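Local coordinates for folylpolyglutamate synthase/dihydrofolate synthase (Thermotoga maritima, PDB 1O5Z), which probably catalyses the ATP-dependent addition of glutamate to dihydropteroate and to tetrahydrofolate polyglutamates in folate biosynthesis, at residues 65-70 against 151-156; 70-75 against 300-305; 172-177 against 280-285. All coordinates share one frame; numbering follows the deposited sequence.

How the interactions relate
Interactions 1 and 2 share helix 63-77, whose successive turns meet strand 151-155 of the central sheet and the linker after helix 292-301. Interaction 3 sets helix 271-286 against strand 173-175 of that sheet; strand 53-58 lies between the two strands concerned, and Val70 of helix 63-77 touches Leu283 of helix 271-286. Interaction 1 is buried and mostly aliphatic. Interaction 3, also well inside, adds a hydroxyl-to-hydroxyl bond to its packing. Interaction 2 reaches the surface at Asn301, and amides and a water do the work there. Interactions 1 and 2 both extend to one sulfate, through Ser65 and Asn304 respectively.

Interaction 1: residues 65-70 against 151-156; sequences SVANMV and IAVLEV. With SO4 (sulfate ion), chain C.
Where the P-loop helix 63-77 lies on the central sheet, Val153 of strand 151-155 sets its two methyl groups against Ala67 and Val70, about one helical turn apart. The short segments run almost antiparallel, at 170°, and their axes come within 8.2 Å. Val153 CG1 stands anti to the backbone N (chi1 -176°), which brings it against the helix, 3.7 Å from Ala67 O and close to the Ala67 methyl. Its other branch, CG2, meets Val70 CG1 at 4.0 Å, the two valines lying at a slant to each other. Ala67 O, despite its aliphatic neighbour, accepts a hydrogen bond from Ser71 OG.

Two residues further along the strand, on the same face, Glu155 continues the contact: its CB lies 4.3 Å from Ala67 CB. Beyond that point the side chain is extended and carries the carboxylate past the helix toward the phosphate-binding loop. There OE2 comes to 4.0 Å from O3 of a bound sulfate, while OE1 is hydrogen-bonded to an unidentified ligand and weakly to Ser86 N. The sulfate itself is gripped from the helix side. Ser65 N donates to its O4 at 3.0 Å with an angle of 161°, and the backbone N atoms of Gly62 and Gly64 hold it as well. The N-terminal end of a helix, rich in such N-H groups, would be expected to favour an anion here.

The sulfate, probably from the crystallisation liquor, is consistent with marking a phosphate site of ATP. A helix that starts in a glycine-rich P-loop and packs its small aliphatic residues on a strand of the parallel part of the sheet, running antiparallel to it, is characteristic of the P-loop NTPase fold, to which the Mur ligase middle domain belongs.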
ATOM      1  N   SER A  65      -2.169  -0.490  -4.328  1.00 45.10           N
ATOM      2  CA  SER A  65      -3.508  -0.513  -5.004  1.00 44.89           C
ATOM      3  C   SER A  65      -3.569  -1.576  -6.065  1.00 44.74           C
ATOM      4  O   SER A  65      -4.575  -2.288  -6.177  1.00 44.71           O
ATOM      5  CB  SER A  65      -3.812   0.762  -5.772  1.00 45.58           C
ATOM      6  OG  SER A  65      -3.972   1.891  -4.960  1.00 49.98           O
ATOM      7  N   VAL A  66      -2.534  -1.640  -6.915  1.00 44.18           N
ATOM      8  CA  VAL A  66      -2.532  -2.626  -8.011  1.00 44.28           C
ATOM      9  C   VAL A  66      -2.494  -4.039  -7.430  1.00 44.27           C
ATOM     10  O   VAL A  66      -3.249  -4.907  -7.876  1.00 44.85           O
ATOM     11  CB  VAL A  66      -1.387  -2.416  -9.010  1.00 44.58           C
ATOM     12  CG1 VAL A  66      -1.254  -3.627  -9.924  1.00 46.20           C
ATOM     13  CG2 VAL A  66      -1.626  -1.124  -9.852  1.00 44.43           C
ATOM     14  N   ALA A  67      -1.659  -4.270  -6.421  1.00 42.88           N
ATOM     15  CA  ALA A  67      -1.661  -5.592  -5.761  1.00 43.14           C
ATOM     16  C   ALA A  67      -3.036  -5.962  -5.226  1.00 43.62           C
ATOM     17  O   ALA A  67      -3.517  -7.067  -5.416  1.00 44.27           O
ATOM     18  CB  ALA A  67      -0.630  -5.627  -4.606  1.00 42.95           C
ATOM     19  N   ASN A  68      -3.632  -5.031  -4.491  1.00 44.52           N
ATOM     20  CA  ASN A  68      -4.941  -5.221  -3.890  1.00 44.87           C
ATOM     21  C   ASN A  68      -5.994  -5.547  -4.932  1.00 44.85           C
ATOM     22  O   ASN A  68      -6.786  -6.443  -4.746  1.00 44.48           O
ATOM     23  CB  ASN A  68      -5.378  -3.984  -3.115  1.00 44.27           C
ATOM     24  CG  ASN A  68      -6.594  -4.240  -2.291  1.00 46.02           C
ATOM     25  OD1 ASN A  68      -7.710  -3.859  -2.678  1.00 47.48           O
ATOM     26  ND2 ASN A  68      -6.405  -4.930  -1.148  1.00 45.03           N
ATOM     27  N   MET A  69      -5.990  -4.785  -6.016  1.00 44.51           N
ATOM     28  CA  MET A  69      -6.919  -5.013  -7.116  1.00 45.09           C
ATOM     29  C   MET A  69      -6.736  -6.413  -7.751  1.00 45.20           C
ATOM     30  O   MET A  69      -7.702  -7.160  -8.002  1.00 44.92           O
ATOM     31  CB  MET A  69      -6.707  -3.938  -8.151  1.00 44.78           C
ATOM     32  CG  MET A  69      -7.192  -2.565  -7.716  1.00 46.44           C
ATOM     33  SD  MET A  69      -6.755  -1.318  -8.971  1.00 47.80           S
ATOM     34  CE  MET A  69      -7.237   0.219  -8.199  1.00 47.47           C
ATOM     35  N   VAL A  70      -5.478  -6.767  -7.990  1.00 44.72           N
ATOM     36  CA  VAL A  70      -5.152  -8.075  -8.494  1.00 44.96           C
ATOM     37  C   VAL A  70      -5.621  -9.166  -7.540  1.00 45.41           C
ATOM     38  O   VAL A  70      -6.250 -10.114  -7.981  1.00 44.94           O
ATOM     39  CB  VAL A  70      -3.652  -8.178  -8.843  1.00 44.89           C
ATOM     40  CG1 VAL A  70      -3.284  -9.563  -9.163  1.00 45.33           C
ATOM     41  CG2 VAL A  70      -3.359  -7.335 -10.059  1.00 45.63           C
ATOM     42  N   ILE A 151      -2.131 -18.986  -5.545  1.00 47.89           N
ATOM     43  CA  ILE A 151      -1.322 -17.890  -5.989  1.00 48.80           C
ATOM     44  C   ILE A 151      -1.089 -16.862  -4.913  1.00 47.57           C
ATOM     45  O   ILE A 151      -1.947 -16.615  -4.053  1.00 47.58           O
ATOM     46  CB  ILE A 151      -1.927 -17.276  -7.272  1.00 50.22           C
ATOM     47  CG1 ILE A 151      -1.197 -16.016  -7.648  1.00 53.19           C
ATOM     48  CG2 ILE A 151      -3.419 -17.016  -7.155  1.00 51.36           C
ATOM     49  CD1 ILE A 151      -1.490 -15.643  -9.040  1.00 57.76           C
ATOM     50  N   ALA A 152       0.109 -16.292  -4.941  1.00 46.84           N
ATOM     51  CA  ALA A 152       0.463 -15.215  -4.026  1.00 46.75           C
ATOM     52  C   ALA A 152       0.705 -13.922  -4.812  1.00 46.59           C
ATOM     53  O   ALA A 152       1.380 -13.936  -5.814  1.00 47.31           O
ATOM     54  CB  ALA A 152       1.672 -15.594  -3.174  1.00 46.03           C
ATOM     55  N   VAL A 153       0.113 -12.816  -4.367  1.00 46.77           N
ATOM     56  CA  VAL A 153       0.355 -11.497  -4.944  1.00 45.86           C
ATOM     57  C   VAL A 153       1.219 -10.739  -3.994  1.00 46.23           C
ATOM     58  O   VAL A 153       0.876 -10.562  -2.832  1.00 46.96           O
ATOM     59  CB  VAL A 153      -0.957 -10.757  -5.189  1.00 45.85           C
ATOM     60  CG1 VAL A 153      -0.724  -9.428  -5.886  1.00 46.23           C
ATOM     61  CG2 VAL A 153      -1.886 -11.629  -6.041  1.00 47.30           C
ATOM     62  N   LEU A 154       2.370 -10.284  -4.489  1.00 47.66           N
ATOM     63  CA  LEU A 154       3.402  -9.704  -3.656  1.00 47.81           C
ATOM     64  C   LEU A 154       3.688  -8.289  -4.063  1.00 46.91           C
ATOM     65  O   LEU A 154       4.135  -8.027  -5.159  1.00 46.04           O
ATOM     66  CB  LEU A 154       4.673 -10.521  -3.787  1.00 48.77           C
ATOM     67  CG  LEU A 154       4.410 -12.022  -3.645  1.00 51.52           C
ATOM     68  CD1 LEU A 154       5.575 -12.773  -4.252  1.00 55.30           C
ATOM     69  CD2 LEU A 154       4.252 -12.325  -2.204  1.00 51.35           C
ATOM     70  N   GLU A 155       3.464  -7.401  -3.119  1.00 46.30           N
ATOM     71  CA  GLU A 155       3.881  -6.046  -3.215  1.00 47.32           C
ATOM     72  C   GLU A 155       5.375  -5.913  -2.794  1.00 47.22           C
ATOM     73  O   GLU A 155       5.773  -6.301  -1.705  1.00 47.40           O
ATOM     74  CB  GLU A 155       2.980  -5.157  -2.317  1.00 47.95           C
ATOM     75  CG  GLU A 155       3.394  -3.700  -2.367  1.00 49.03           C
ATOM     76  CD  GLU A 155       2.684  -2.816  -1.416  1.00 47.51           C
ATOM     77  OE1 GLU A 155       1.852  -3.289  -0.626  1.00 48.04           O
ATOM     78  OE2 GLU A 155       2.967  -1.611  -1.507  1.00 52.41           O
ATOM     79  N   VAL A 156       6.163  -5.295  -3.655  1.00 47.18           N
ATOM     80  CA  VAL A 156       7.536  -4.981  -3.359  1.00 46.81           C
ATOM     81  C   VAL A 156       7.558  -4.088  -2.131  1.00 47.63           C
ATOM     82  O   VAL A 156       6.724  -3.154  -1.989  1.00 48.04           O
ATOM     83  CB  VAL A 156       8.199  -4.264  -4.538  1.00 46.40           C
ATOM     84  CG1 VAL A 156       9.581  -3.799  -4.167  1.00 45.39           C
ATOM     85  CG2 VAL A 156       8.201  -5.168  -5.804  1.00 46.93           C
TER
HETATM   86  S   SO4 C 502       0.174   2.622  -3.160  1.00 42.19           S
HETATM   87  O1  SO4 C 502       0.920   3.757  -3.685  1.00 43.40           O
HETATM   88  O2  SO4 C 502      -0.435   2.861  -1.873  1.00 43.42           O
HETATM   89  O3  SO4 C 502       1.192   1.572  -3.035  1.00 36.26           O
HETATM   90  O4  SO4 C 502      -0.934   2.247  -4.046  1.00 42.99           O

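Interaction 2: residues 70-75 against 300-305; sequences VSNILV and KNAKNL. With SO4 (sulfate ion), chain C.
Asn72 of the P-loop helix 63-77 meets Asn301 and Ala302 where helix 292-301 gives way to the interdomain linker, the connection that runs on to strand 309-313 of the C-terminal domain's six-stranded sheet. Ala302 is the first residue to leave helical geometry, and its CA is 6.1 Å from that of Asn72. The amide of Asn72 lies against this turn of backbone: ND2 comes to 3.7 Å from Ala302 CA, and OD1 to 3.9 Å from Asn301 CB.

The two asparagine amides are turned 76° apart and are joined through a water. That water accepts a hydrogen bond from Asn301 ND2 at 2.7 Å and donates two to a single residue, Asn72: one to OD1, at 2.9 Å, and one to the backbone O. Asn68 OD1, which takes a weak bond from Asn72 ND2, also accepts the backbone N-H of Lys303 and so ties the helix directly to the linker. With an alanine in place of Asn72, the water would probably lose one of its two acceptors, leaving the Asn301 amide freer to turn.

Further along, the linker reaches the phosphate-binding loop. Asn304 has CG anti to the backbone N (chi1 -161°), and its amide projects to the sulfate held by that loop. Its ND2 donates to sulfate O2 at 2.9 Å in a nearly straight bond of 168°, and more weakly to O4.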
ATOM      1  N   VAL A  70      -5.478  -6.767  -7.990  1.00 44.72           N
ATOM      2  CA  VAL A  70      -5.152  -8.075  -8.494  1.00 44.96           C
ATOM      3  C   VAL A  70      -5.621  -9.166  -7.540  1.00 45.41           C
ATOM      4  O   VAL A  70      -6.250 -10.114  -7.981  1.00 44.94           O
ATOM      5  CB  VAL A  70      -3.652  -8.178  -8.843  1.00 44.89           C
ATOM      6  CG1 VAL A  70      -3.284  -9.563  -9.163  1.00 45.33           C
ATOM      7  CG2 VAL A  70      -3.359  -7.335 -10.059  1.00 45.63           C
ATOM      8  N   SER A  71      -5.330  -9.038  -6.247  1.00 45.92           N
ATOM      9  CA  SER A  71      -5.762 -10.065  -5.288  1.00 46.59           C
ATOM     10  C   SER A  71      -7.232 -10.148  -5.268  1.00 44.93           C
ATOM     11  O   SER A  71      -7.743 -11.195  -5.226  1.00 45.21           O
ATOM     12  CB  SER A  71      -5.331  -9.788  -3.835  1.00 46.18           C
ATOM     13  OG  SER A  71      -3.952  -9.464  -3.831  1.00 53.61           O
ATOM     14  N   ASN A  72      -7.893  -9.012  -5.147  1.00 44.71           N
ATOM     15  CA  ASN A  72      -9.335  -8.980  -5.054  1.00 44.28           C
ATOM     16  C   ASN A  72     -10.039  -9.620  -6.222  1.00 43.41           C
ATOM     17  O   ASN A  72     -11.010 -10.345  -6.022  1.00 41.56           O
ATOM     18  CB  ASN A  72      -9.827  -7.560  -4.786  1.00 45.00           C
ATOM     19  CG  ASN A  72      -9.933  -7.316  -3.302  1.00 46.32           C
ATOM     20  OD1 ASN A  72     -10.687  -8.038  -2.630  1.00 45.36           O
ATOM     21  ND2 ASN A  72      -9.139  -6.403  -2.768  1.00 43.57           N
ATOM     22  N   ILE A  73      -9.502  -9.434  -7.419  1.00 43.05           N
ATOM     23  CA  ILE A  73     -10.112 -10.030  -8.600  1.00 43.52           C
ATOM     24  C   ILE A  73      -9.963 -11.573  -8.590  1.00 43.15           C
ATOM     25  O   ILE A  73     -10.901 -12.313  -8.900  1.00 41.28           O
ATOM     26  CB  ILE A  73      -9.505  -9.443  -9.869  1.00 43.92           C
ATOM     27  CG1 ILE A  73      -9.942  -7.984 -10.030  1.00 45.05           C
ATOM     28  CG2 ILE A  73      -9.934 -10.268 -11.119  1.00 44.65           C
ATOM     29  CD1 ILE A  73      -9.167  -7.247 -11.130  1.00 44.51           C
ATOM     30  N   LEU A  74      -8.764 -12.035  -8.228  1.00 42.88           N
ATOM     31  CA  LEU A  74      -8.510 -13.456  -8.162  1.00 43.49           C
ATOM     32  C   LEU A  74      -9.256 -14.119  -7.045  1.00 42.68           C
ATOM     33  O   LEU A  74      -9.734 -15.237  -7.204  1.00 43.41           O
ATOM     34  CB  LEU A  74      -7.029 -13.701  -7.959  1.00 44.38           C
ATOM     35  CG  LEU A  74      -6.098 -13.313  -9.117  1.00 44.30           C
ATOM     36  CD1 LEU A  74      -4.666 -13.298  -8.592  1.00 44.40           C
ATOM     37  CD2 LEU A  74      -6.211 -14.292 -10.270  1.00 45.21           C
ATOM     38  N   VAL A  75      -9.371 -13.437  -5.915  1.00 41.79           N
ATOM     39  CA  VAL A  75     -10.223 -13.941  -4.817  1.00 42.05           C
ATOM     40  C   VAL A  75     -11.692 -14.083  -5.275  1.00 41.24           C
ATOM     41  O   VAL A  75     -12.297 -15.088  -5.006  1.00 39.43           O
ATOM     42  CB  VAL A  75     -10.117 -13.086  -3.547  1.00 41.62           C
ATOM     43  CG1 VAL A  75     -11.286 -13.392  -2.551  1.00 41.54           C
ATOM     44  CG2 VAL A  75      -8.770 -13.343  -2.892  1.00 41.72           C
ATOM     45  N   LYS A 300     -14.636  -3.458  -7.714  1.00 48.53           N
ATOM     46  CA  LYS A 300     -15.568  -2.864  -6.758  1.00 48.63           C
ATOM     47  C   LYS A 300     -15.115  -3.027  -5.298  1.00 47.75           C
ATOM     48  O   LYS A 300     -15.434  -2.202  -4.446  1.00 47.04           O
ATOM     49  CB  LYS A 300     -16.962  -3.477  -6.928  1.00 48.84           C
ATOM     50  CG  LYS A 300     -18.006  -2.433  -7.006  1.00 50.75           C
ATOM     51  CD  LYS A 300     -19.327  -2.901  -7.594  1.00 51.07           C
ATOM     52  CE  LYS A 300     -20.314  -1.633  -7.681  1.00 53.87           C
ATOM     53  NZ  LYS A 300     -21.403  -1.649  -8.795  1.00 55.87           N
ATOM     54  N   ASN A 301     -14.407  -4.124  -5.024  1.00 47.64           N
ATOM     55  CA  ASN A 301     -14.011  -4.548  -3.657  1.00 47.55           C
ATOM     56  C   ASN A 301     -12.660  -4.027  -3.218  1.00 47.30           C
ATOM     57  O   ASN A 301     -12.401  -3.935  -2.033  1.00 47.27           O
ATOM     58  CB  ASN A 301     -13.934  -6.072  -3.564  1.00 47.18           C
ATOM     59  CG  ASN A 301     -15.280  -6.757  -3.495  1.00 45.30           C
ATOM     60  OD1 ASN A 301     -16.330  -6.149  -3.356  1.00 46.23           O
ATOM     61  ND2 ASN A 301     -15.236  -8.065  -3.582  1.00 42.82           N
ATOM     62  N   ALA A 302     -11.796  -3.723  -4.181  1.00 47.95           N
ATOM     63  CA  ALA A 302     -10.489  -3.135  -3.894  1.00 48.41           C
ATOM     64  C   ALA A 302     -10.542  -1.882  -2.997  1.00 48.49           C
ATOM     65  O   ALA A 302     -11.391  -0.984  -3.172  1.00 47.51           O
ATOM     66  CB  ALA A 302      -9.760  -2.790  -5.173  1.00 48.34           C
ATOM     67  N   LYS A 303      -9.577  -1.824  -2.090  1.00 48.59           N
ATOM     68  CA  LYS A 303      -9.492  -0.775  -1.107  1.00 50.65           C
ATOM     69  C   LYS A 303      -8.021  -0.524  -0.814  1.00 50.46           C
ATOM     70  O   LYS A 303      -7.291  -1.476  -0.569  1.00 52.64           O
ATOM     71  CB  LYS A 303     -10.166  -1.246   0.160  1.00 50.02           C
ATOM     72  CG  LYS A 303     -10.225  -0.148   1.241  1.00 54.38           C
ATOM     73  CD  LYS A 303     -11.158  -0.532   2.412  1.00 55.34           C
ATOM     74  CE  LYS A 303     -12.671  -0.216   2.093  1.00 60.54           C
ATOM     75  NZ  LYS A 303     -13.566  -1.358   2.530  1.00 62.86           N
ATOM     76  N   ASN A 304      -7.583   0.735  -0.856  1.00 50.49           N
ATOM     77  CA  ASN A 304      -6.249   1.092  -0.461  1.00 49.77           C
ATOM     78  C   ASN A 304      -6.330   1.950   0.763  1.00 48.83           C
ATOM     79  O   ASN A 304      -6.733   3.112   0.704  1.00 48.00           O
ATOM     80  CB  ASN A 304      -5.523   1.829  -1.592  1.00 50.98           C
ATOM     81  CG  ASN A 304      -3.984   1.824  -1.408  1.00 52.17           C
ATOM     82  OD1 ASN A 304      -3.463   1.279  -0.426  1.00 58.12           O
ATOM     83  ND2 ASN A 304      -3.275   2.443  -2.336  1.00 56.12           N
ATOM     84  N   LEU A 305      -5.949   1.385   1.895  1.00 48.40           N
ATOM     85  CA  LEU A 305      -6.272   2.020   3.172  1.00 47.92           C
ATOM     86  C   LEU A 305      -5.507   3.329   3.356  1.00 48.27           C
ATOM     87  O   LEU A 305      -4.296   3.400   3.115  1.00 48.97           O
ATOM     88  CB  LEU A 305      -6.000   1.088   4.357  1.00 47.66           C
ATOM     89  CG  LEU A 305      -6.534  -0.343   4.352  1.00 45.48           C
ATOM     90  CD1 LEU A 305      -5.984  -1.034   5.568  1.00 45.96           C
ATOM     91  CD2 LEU A 305      -8.039  -0.437   4.277  1.00 44.00           C
TER
HETATM   92  S   SO4 C 502       0.174   2.622  -3.160  1.00 42.19           S
HETATM   93  O1  SO4 C 502       0.920   3.757  -3.685  1.00 43.40           O
HETATM   94  O2  SO4 C 502      -0.435   2.861  -1.873  1.00 43.42           O
HETATM   95  O3  SO4 C 502       1.192   1.572  -3.035  1.00 36.26           O
HETATM   96  O4  SO4 C 502      -0.934   2.247  -4.046  1.00 42.99           O
HETATM   97  O   HOH W   1     -12.875  -9.416  -3.931  1.00 40.12           O

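Interaction 3: residues 172-177 against 280-285; sequences CSTIVT and LKTLEA
One hydrogen bond joins the two segments, between hydroxyls: Thr174 OG1 donates to Thr282 OG1 at 2.7 Å. Thr282 OG1 in turn bonds to Val278 O one turn earlier in its own helix, which fixes the direction of the relay from strand to helix backbone. With OG1 beside the backbone N (chi1 -70°), Thr282 can reach back to Val278 O while accepting from Thr174. Each methyl also lies near the other's hydroxyl: Thr174 CG2 is 3.4 Å from Thr282 OG1, and Thr282 CG2 is 3.3 Å from Thr174 OG1.

Both threonines belong to the α/β core of the P-loop domain, in which helix 271-286 covers strands 173-175 and 207-209; Val208 of the latter strand touches Cys172, Thr174 and Thr282 alike.

The apolar contact is made by Cys172. Its sulfur, anti to the backbone N (chi1 -170°), reaches the helix and touches the Ala285 methyl, SG to CB 3.8 Å. The same SG also lies 3.8 Å from the carbonyl Thr282 O, with Thr282 CG2 slightly farther off.

No charged pair crosses the contact; within the helix, Lys281 NZ forms a salt bridge with Glu284 OE1 at 2.6 Å, meeting that oxygen on its anti side and 22° out of the carboxylate plane. Lys281 also makes a cation-pi contact with Tyr232, and Glu284 OE2 accepts from Asn258 N.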
ATOM      1  N   CYS A 172       3.918 -12.772 -13.749  1.00 46.55           N
ATOM      2  CA  CYS A 172       3.995 -11.449 -14.299  1.00 45.56           C
ATOM      3  C   CYS A 172       4.662 -10.578 -13.268  1.00 45.23           C
ATOM      4  O   CYS A 172       4.478 -10.775 -12.074  1.00 43.75           O
ATOM      5  CB  CYS A 172       2.588 -10.908 -14.551  1.00 45.69           C
ATOM      6  SG  CYS A 172       2.575  -9.372 -15.508  1.00 47.34           S
ATOM      7  N   SER A 173       5.460  -9.635 -13.753  1.00 45.68           N
ATOM      8  CA  SER A 173       6.125  -8.599 -12.949  1.00 44.86           C
ATOM      9  C   SER A 173       5.543  -7.279 -13.426  1.00 44.21           C
ATOM     10  O   SER A 173       5.455  -7.014 -14.636  1.00 42.36           O
ATOM     11  CB  SER A 173       7.631  -8.590 -13.198  1.00 45.45           C
ATOM     12  OG  SER A 173       8.179  -9.878 -12.976  1.00 48.91           O
ATOM     13  N   THR A 174       5.118  -6.476 -12.465  1.00 43.74           N
ATOM     14  CA  THR A 174       4.502  -5.189 -12.733  1.00 43.39           C
ATOM     15  C   THR A 174       5.310  -4.091 -12.088  1.00 43.35           C
ATOM     16  O   THR A 174       5.686  -4.197 -10.906  1.00 42.43           O
ATOM     17  CB  THR A 174       3.086  -5.220 -12.172  1.00 43.67           C
ATOM     18  OG1 THR A 174       2.381  -6.299 -12.809  1.00 41.68           O
ATOM     19  CG2 THR A 174       2.274  -3.902 -12.501  1.00 42.11           C
ATOM     20  N   ILE A 175       5.634  -3.069 -12.868  1.00 42.59           N
ATOM     21  CA  ILE A 175       6.197  -1.854 -12.303  1.00 43.56           C
ATOM     22  C   ILE A 175       5.223  -0.713 -12.564  1.00 43.54           C
ATOM     23  O   ILE A 175       5.141  -0.166 -13.678  1.00 42.86           O
ATOM     24  CB  ILE A 175       7.584  -1.578 -12.877  1.00 44.29           C
ATOM     25  CG1 ILE A 175       8.525  -2.750 -12.516  1.00 45.01           C
ATOM     26  CG2 ILE A 175       8.135  -0.262 -12.282  1.00 44.90           C
ATOM     27  CD1 ILE A 175       9.860  -2.760 -13.235  1.00 44.29           C
ATOM     28  N   VAL A 176       4.435  -0.386 -11.549  1.00 43.88           N
ATOM     29  CA  VAL A 176       3.288   0.473 -11.787  1.00 45.05           C
ATOM     30  C   VAL A 176       3.775   1.834 -12.299  1.00 46.05           C
ATOM     31  O   VAL A 176       3.360   2.289 -13.373  1.00 46.23           O
ATOM     32  CB  VAL A 176       2.396   0.652 -10.535  1.00 45.13           C
ATOM     33  CG1 VAL A 176       1.138   1.493 -10.914  1.00 45.52           C
ATOM     34  CG2 VAL A 176       1.988  -0.683  -9.922  1.00 45.76           C
ATOM     35  N   THR A 177       4.662   2.461 -11.508  1.00 46.55           N
ATOM     36  CA  THR A 177       5.359   3.686 -11.873  1.00 47.78           C
ATOM     37  C   THR A 177       6.809   3.715 -11.415  1.00 48.18           C
ATOM     38  O   THR A 177       7.226   2.956 -10.556  1.00 46.23           O
ATOM     39  CB  THR A 177       4.660   4.992 -11.303  1.00 48.53           C
ATOM     40  OG1 THR A 177       4.721   5.084  -9.840  1.00 48.85           O
ATOM     41  CG2 THR A 177       3.163   5.037 -11.720  1.00 50.41           C
ATOM     42  N   LEU A 280      -5.481  -5.041 -14.558  1.00 44.49           N
ATOM     43  CA  LEU A 280      -6.135  -5.877 -15.541  1.00 44.44           C
ATOM     44  C   LEU A 280      -5.124  -6.354 -16.557  1.00 44.48           C
ATOM     45  O   LEU A 280      -5.124  -7.533 -16.919  1.00 44.08           O
ATOM     46  CB  LEU A 280      -7.300  -5.141 -16.222  1.00 45.16           C
ATOM     47  CG  LEU A 280      -8.465  -4.663 -15.309  1.00 45.80           C
ATOM     48  CD1 LEU A 280      -9.684  -4.141 -16.115  1.00 45.50           C
ATOM     49  CD2 LEU A 280      -8.905  -5.747 -14.408  1.00 46.73           C
ATOM     50  N   LYS A 281      -4.247  -5.460 -17.024  1.00 44.36           N
ATOM     51  CA  LYS A 281      -3.122  -5.923 -17.861  1.00 44.10           C
ATOM     52  C   LYS A 281      -2.260  -6.938 -17.121  1.00 43.51           C
ATOM     53  O   LYS A 281      -1.899  -7.946 -17.672  1.00 42.87           O
ATOM     54  CB  LYS A 281      -2.266  -4.775 -18.383  1.00 44.31           C
ATOM     55  CG  LYS A 281      -1.241  -5.116 -19.548  1.00 45.15           C
ATOM     56  CD  LYS A 281      -1.425  -6.462 -20.337  1.00 46.69           C
ATOM     57  CE  LYS A 281      -2.318  -6.374 -21.487  1.00 45.35           C
ATOM     58  NZ  LYS A 281      -2.732  -7.749 -21.972  1.00 43.72           N
ATOM     59  N   THR A 282      -1.948  -6.695 -15.859  1.00 43.84           N
ATOM     60  CA  THR A 282      -1.146  -7.622 -15.142  1.00 44.38           C
ATOM     61  C   THR A 282      -1.785  -8.998 -15.235  1.00 44.88           C
ATOM     62  O   THR A 282      -1.139  -9.973 -15.569  1.00 45.54           O
ATOM     63  CB  THR A 282      -1.025  -7.144 -13.725  1.00 45.35           C
ATOM     64  OG1 THR A 282      -0.195  -5.952 -13.690  1.00 44.25           O
ATOM     65  CG2 THR A 282      -0.304  -8.209 -12.837  1.00 46.42           C
ATOM     66  N   LEU A 283      -3.095  -9.032 -15.032  1.00 45.31           N
ATOM     67  CA  LEU A 283      -3.894 -10.260 -15.029  1.00 45.55           C
ATOM     68  C   LEU A 283      -4.009 -10.891 -16.426  1.00 45.14           C
ATOM     69  O   LEU A 283      -3.898 -12.127 -16.568  1.00 44.42           O
ATOM     70  CB  LEU A 283      -5.288  -9.988 -14.421  1.00 45.78           C
ATOM     71  CG  LEU A 283      -5.305  -9.864 -12.873  1.00 46.33           C
ATOM     72  CD1 LEU A 283      -6.639  -9.432 -12.298  1.00 46.59           C
ATOM     73  CD2 LEU A 283      -4.893 -11.135 -12.233  1.00 44.56           C
ATOM     74  N   GLU A 284      -4.212 -10.072 -17.448  1.00 44.46           N
ATOM     75  CA  GLU A 284      -4.163 -10.587 -18.827  1.00 44.29           C
ATOM     76  C   GLU A 284      -2.823 -11.261 -19.160  1.00 44.89           C
ATOM     77  O   GLU A 284      -2.785 -12.390 -19.668  1.00 44.50           O
ATOM     78  CB  GLU A 284      -4.437  -9.470 -19.830  1.00 44.11           C
ATOM     79  CG  GLU A 284      -5.860  -8.906 -19.761  1.00 43.71           C
ATOM     80  CD  GLU A 284      -6.128  -7.828 -20.787  1.00 43.28           C
ATOM     81  OE1 GLU A 284      -5.180  -7.202 -21.317  1.00 39.72           O
ATOM     82  OE2 GLU A 284      -7.304  -7.613 -21.086  1.00 44.16           O
ATOM     83  N   ALA A 285      -1.724 -10.573 -18.836  1.00 45.90           N
ATOM     84  CA  ALA A 285      -0.351 -11.010 -19.144  1.00 46.47           C
ATOM     85  C   ALA A 285       0.034 -12.326 -18.489  1.00 47.85           C
ATOM     86  O   ALA A 285       1.005 -12.975 -18.849  1.00 49.02           O
ATOM     87  CB  ALA A 285       0.638  -9.933 -18.699  1.00 46.50           C
TER